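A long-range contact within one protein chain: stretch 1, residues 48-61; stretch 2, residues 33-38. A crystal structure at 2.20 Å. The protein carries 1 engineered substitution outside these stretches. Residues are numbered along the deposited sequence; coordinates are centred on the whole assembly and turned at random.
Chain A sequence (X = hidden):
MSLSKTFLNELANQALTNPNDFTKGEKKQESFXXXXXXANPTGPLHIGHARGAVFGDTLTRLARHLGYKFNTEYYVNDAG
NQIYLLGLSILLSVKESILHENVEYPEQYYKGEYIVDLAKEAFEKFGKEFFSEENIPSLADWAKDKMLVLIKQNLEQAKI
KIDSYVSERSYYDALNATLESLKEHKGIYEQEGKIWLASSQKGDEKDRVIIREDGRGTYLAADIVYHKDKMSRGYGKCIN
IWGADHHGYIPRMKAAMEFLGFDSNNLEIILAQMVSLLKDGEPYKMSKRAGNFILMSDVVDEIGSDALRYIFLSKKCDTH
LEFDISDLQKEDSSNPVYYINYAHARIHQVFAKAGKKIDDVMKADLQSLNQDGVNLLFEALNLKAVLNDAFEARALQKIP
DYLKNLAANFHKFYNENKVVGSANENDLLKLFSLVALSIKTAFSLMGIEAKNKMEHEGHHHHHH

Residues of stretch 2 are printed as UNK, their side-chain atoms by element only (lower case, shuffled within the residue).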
# COMPACT_ATOMS: atom_id res chain seq x y z
N GLY A 48 9.70 5.19 -4.91
CA GLY A 48 9.78 5.38 -3.46
C GLY A 48 8.45 5.41 -2.73
O GLY A 48 8.40 5.29 -1.50
N HIS A 49 7.36 5.58 -3.48
CA HIS A 49 6.01 5.50 -2.93
C HIS A 49 5.49 4.07 -2.83
O HIS A 49 4.48 3.82 -2.17
CB HIS A 49 5.03 6.31 -3.80
CG HIS A 49 5.20 7.79 -3.70
ND1 HIS A 49 5.63 8.57 -4.76
CD2 HIS A 49 5.01 8.64 -2.66
CE1 HIS A 49 5.69 9.83 -4.38
NE2 HIS A 49 5.33 9.90 -3.11
N ALA A 50 6.20 3.13 -3.47
CA ALA A 50 5.68 1.77 -3.65
C ALA A 50 5.54 0.98 -2.36
O ALA A 50 4.51 0.33 -2.15
CB ALA A 50 6.50 1.01 -4.69
N ARG A 51 6.56 1.03 -1.50
CA ARG A 51 6.52 0.30 -0.24
C ARG A 51 5.36 0.74 0.65
O ARG A 51 4.61 -0.11 1.14
CB ARG A 51 7.83 0.39 0.53
CG ARG A 51 7.95 -0.67 1.61
CD ARG A 51 9.24 -0.53 2.36
NE ARG A 51 9.59 -1.74 3.10
CZ ARG A 51 10.81 -1.99 3.58
NH1 ARG A 51 11.78 -1.10 3.40
NH2 ARG A 51 11.05 -3.12 4.25
N GLY A 52 5.21 2.06 0.83
CA GLY A 52 4.08 2.62 1.57
C GLY A 52 2.75 2.19 0.99
O GLY A 52 1.87 1.71 1.70
N ALA A 53 2.62 2.33 -0.33
CA ALA A 53 1.39 1.93 -1.03
C ALA A 53 1.06 0.43 -0.85
O ALA A 53 -0.07 0.07 -0.49
CB ALA A 53 1.50 2.27 -2.49
N VAL A 54 2.05 -0.43 -1.08
CA VAL A 54 1.87 -1.88 -1.01
C VAL A 54 1.57 -2.31 0.43
O VAL A 54 0.64 -3.08 0.67
CB VAL A 54 3.09 -2.64 -1.60
CG1 VAL A 54 3.08 -4.15 -1.23
CG2 VAL A 54 3.12 -2.47 -3.11
N PHE A 55 2.34 -1.77 1.37
CA PHE A 55 2.10 -2.02 2.80
C PHE A 55 0.69 -1.61 3.23
O PHE A 55 -0.01 -2.38 3.89
CB PHE A 55 3.16 -1.33 3.67
CG PHE A 55 3.14 -1.75 5.12
CD1 PHE A 55 3.96 -2.78 5.58
CD2 PHE A 55 2.31 -1.09 6.04
CE1 PHE A 55 3.95 -3.16 6.93
CE2 PHE A 55 2.28 -1.48 7.40
CZ PHE A 55 3.10 -2.51 7.83
N GLY A 56 0.26 -0.41 2.84
CA GLY A 56 -1.04 0.11 3.29
C GLY A 56 -2.23 -0.65 2.73
O GLY A 56 -3.24 -0.84 3.43
N ASP A 57 -2.12 -1.09 1.49
CA ASP A 57 -3.23 -1.80 0.87
C ASP A 57 -3.34 -3.20 1.46
O ASP A 57 -4.44 -3.69 1.72
CB ASP A 57 -3.09 -1.88 -0.65
CG ASP A 57 -4.31 -2.49 -1.30
OD1 ASP A 57 -4.18 -3.55 -1.94
OD2 ASP A 57 -5.41 -1.92 -1.13
N THR A 58 -2.19 -3.82 1.71
CA THR A 58 -2.18 -5.14 2.32
C THR A 58 -2.75 -5.02 3.73
O THR A 58 -3.66 -5.76 4.09
CB THR A 58 -0.79 -5.80 2.30
OG1 THR A 58 -0.27 -5.75 0.96
CG2 THR A 58 -0.87 -7.24 2.72
N LEU A 59 -2.27 -4.05 4.50
CA LEU A 59 -2.83 -3.75 5.84
C LEU A 59 -4.35 -3.60 5.80
O LEU A 59 -5.06 -4.19 6.62
CB LEU A 59 -2.24 -2.45 6.39
CG LEU A 59 -1.73 -2.31 7.83
CD1 LEU A 59 -2.08 -0.93 8.32
CD2 LEU A 59 -2.24 -3.37 8.81
N THR A 60 -4.84 -2.80 4.85
CA THR A 60 -6.27 -2.58 4.66
C THR A 60 -7.02 -3.87 4.39
O THR A 60 -8.00 -4.17 5.09
CB THR A 60 -6.53 -1.60 3.51
OG1 THR A 60 -5.76 -0.41 3.73
CG2 THR A 60 -7.99 -1.24 3.44
N ARG A 61 -6.56 -4.64 3.40
CA ARG A 61 -7.20 -5.91 3.03
C ARG A 61 -7.21 -6.87 4.21
O ARG A 61 -8.19 -7.58 4.44
CB ARG A 61 -6.45 -6.56 1.87
CG ARG A 61 -6.65 -5.90 0.52
CD ARG A 61 -5.69 -6.52 -0.49
NE ARG A 61 -5.73 -5.88 -1.81
CZ ARG A 61 -6.51 -6.28 -2.81
NH1 ARG A 61 -7.33 -7.31 -2.64
NH2 ARG A 61 -6.46 -5.65 -3.97
N UNK A 33 -8.63 4.65 10.74
CA UNK A 33 -8.51 5.47 9.54
C UNK A 33 -7.05 5.52 9.09
O UNK A 33 -6.21 6.13 9.75
c UNK A 33 -9.66 7.41 7.35
c UNK A 33 -9.04 6.89 9.76
c UNK A 33 -8.89 7.88 8.59
c UNK A 33 -9.33 9.29 8.98
N UNK A 34 -6.77 4.92 7.93
CA UNK A 34 -5.43 4.94 7.36
C UNK A 34 -5.31 5.99 6.27
O UNK A 34 -6.04 5.96 5.28
c UNK A 34 -3.67 2.11 5.32
c UNK A 34 -2.53 3.98 6.53
c UNK A 34 -5.08 3.57 6.77
c UNK A 34 -3.68 2.98 6.58
N UNK A 35 -4.35 6.90 6.43
CA UNK A 35 -4.03 7.81 5.35
C UNK A 35 -2.65 7.46 4.87
O UNK A 35 -1.69 7.47 5.64
o UNK A 35 -1.74 11.60 4.27
c UNK A 35 -3.67 10.26 4.70
c UNK A 35 -4.05 9.27 5.82
o UNK A 35 -2.54 11.60 6.32
c UNK A 35 -2.58 11.22 5.13
N UNK A 36 -2.55 7.13 3.58
CA UNK A 36 -1.29 6.73 3.00
C UNK A 36 -1.13 7.15 1.55
O UNK A 36 -2.09 7.59 0.90
c UNK A 36 -1.87 4.26 2.35
c UNK A 36 -1.24 3.37 1.49
c UNK A 36 -1.97 2.48 0.71
c UNK A 36 -4.01 3.32 1.67
c UNK A 36 -1.05 5.22 3.20
c UNK A 36 -3.34 2.45 0.81
o UNK A 36 -4.04 1.55 0.04
c UNK A 36 -3.27 4.21 2.44
N UNK A 37 0.10 6.99 1.05
CA UNK A 37 0.56 7.44 -0.27
C UNK A 37 0.59 8.97 -0.30
O UNK A 37 1.65 9.56 -0.10
c UNK A 37 0.51 7.13 -2.79
c UNK A 37 -0.36 5.30 -1.35
c UNK A 37 -0.21 6.82 -1.49
N UNK A 38 -0.57 9.60 -0.54
CA UNK A 38 -0.73 11.06 -0.52
C UNK A 38 0.36 11.81 -1.27
O UNK A 38 0.91 12.78 -0.75
c UNK A 38 -0.80 11.58 0.92
o UNK A 38 -1.93 11.05 1.59
O HOH W 1 -6.27 0.42 -0.20

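Position 33 carries four side-chain carbons and no other element. The chain forks at its second carbon, which bears two terminal carbons. None of these atoms reaches stretch 1. A four-carbon side chain forked at the second atom is leucine, so this is Leu33. It lies in the strand and is buried, but takes no part in this contact.

Position 34 also has four carbons, again forked at the second. Here CA-to-CB points toward the helix. One terminal carbon lies 3.5 Å from Gly56 O and 3.6 Å from Thr60 OG1. The pattern is leucine once more, Leu34, and the touching atom is CD1. Thr60 OG1 is not left without a partner beside this methyl group, because it donates a hydrogen bond to Gly56 O at 2.6 Å.

Position 35 has three carbons in a row, the third carrying two oxygens. These atoms do not reach stretch 1. This is a carboxylate on a two-carbon arm, hence glutamate, Glu35. One of its oxygens, OE2, accepts a hydrogen bond at 2.7 Å from the side-chain oxygen of position 38.

Position 36 has one carbon, then a six-carbon ring bearing one oxygen. CA-to-CB points toward the helix. One face of the ring lies over Gly56 CA, Ala53 O is at the ring edge, and the ring oxygen ends beside Asp57. The ring and its oxygen identify tyrosine, Tyr36, with chi1 in the p well. Gly56 CA is 4.0 Å from the centroid of the Tyr36 ring, in a CH-pi contact. Ala53 O is 3.3 Å from Tyr36 CE2. Tyr36 OH is 3.5 Å from Asp57 CA. The hydroxyl donates to a water at 2.5 Å from Tyr36 OH, and that water donates to Asp57 OD2 at 2.7 Å.

Position 37 has three carbons, one carrying the other two. One of the two branch carbons packs on Ala53 CB. Branching at the first side-chain carbon, with nothing further, means valine, Val37. The packing atom is CG2, and Val37 CG2 is 3.7 Å from Ala53 CB. On the backbone, Val37 O comes within 4.3 Å of His49 CD2.

Position 38 has one carbon, then one oxygen, and neither touches stretch 1. This is serine, Ser38. CA-to-CB points away from the helix. Its OG is the donor to Glu35 OE2 described above.

The contact works by close packing, with no direct hydrogen bond between the stretches. Glycine at 56 lets the tyrosine ring lie close to the helix backbone: an ideal CB built on Gly56 would be 2.3 Å from Tyr36 CD2, a clash. Gly52 is different, since a CB there would have room. Leu34 and Val37 add apolar side chains to the packing. The water links Tyr36 OH to Asp57 OD2, while Asp57 OD1 forms a salt bridge with Arg61 NE at 2.8 Å. The two carboxylate oxygens thus serve different partners. Together the stretches bury 349 Å², counting both sides.

Stretch 2 (33-38) LLEYVS
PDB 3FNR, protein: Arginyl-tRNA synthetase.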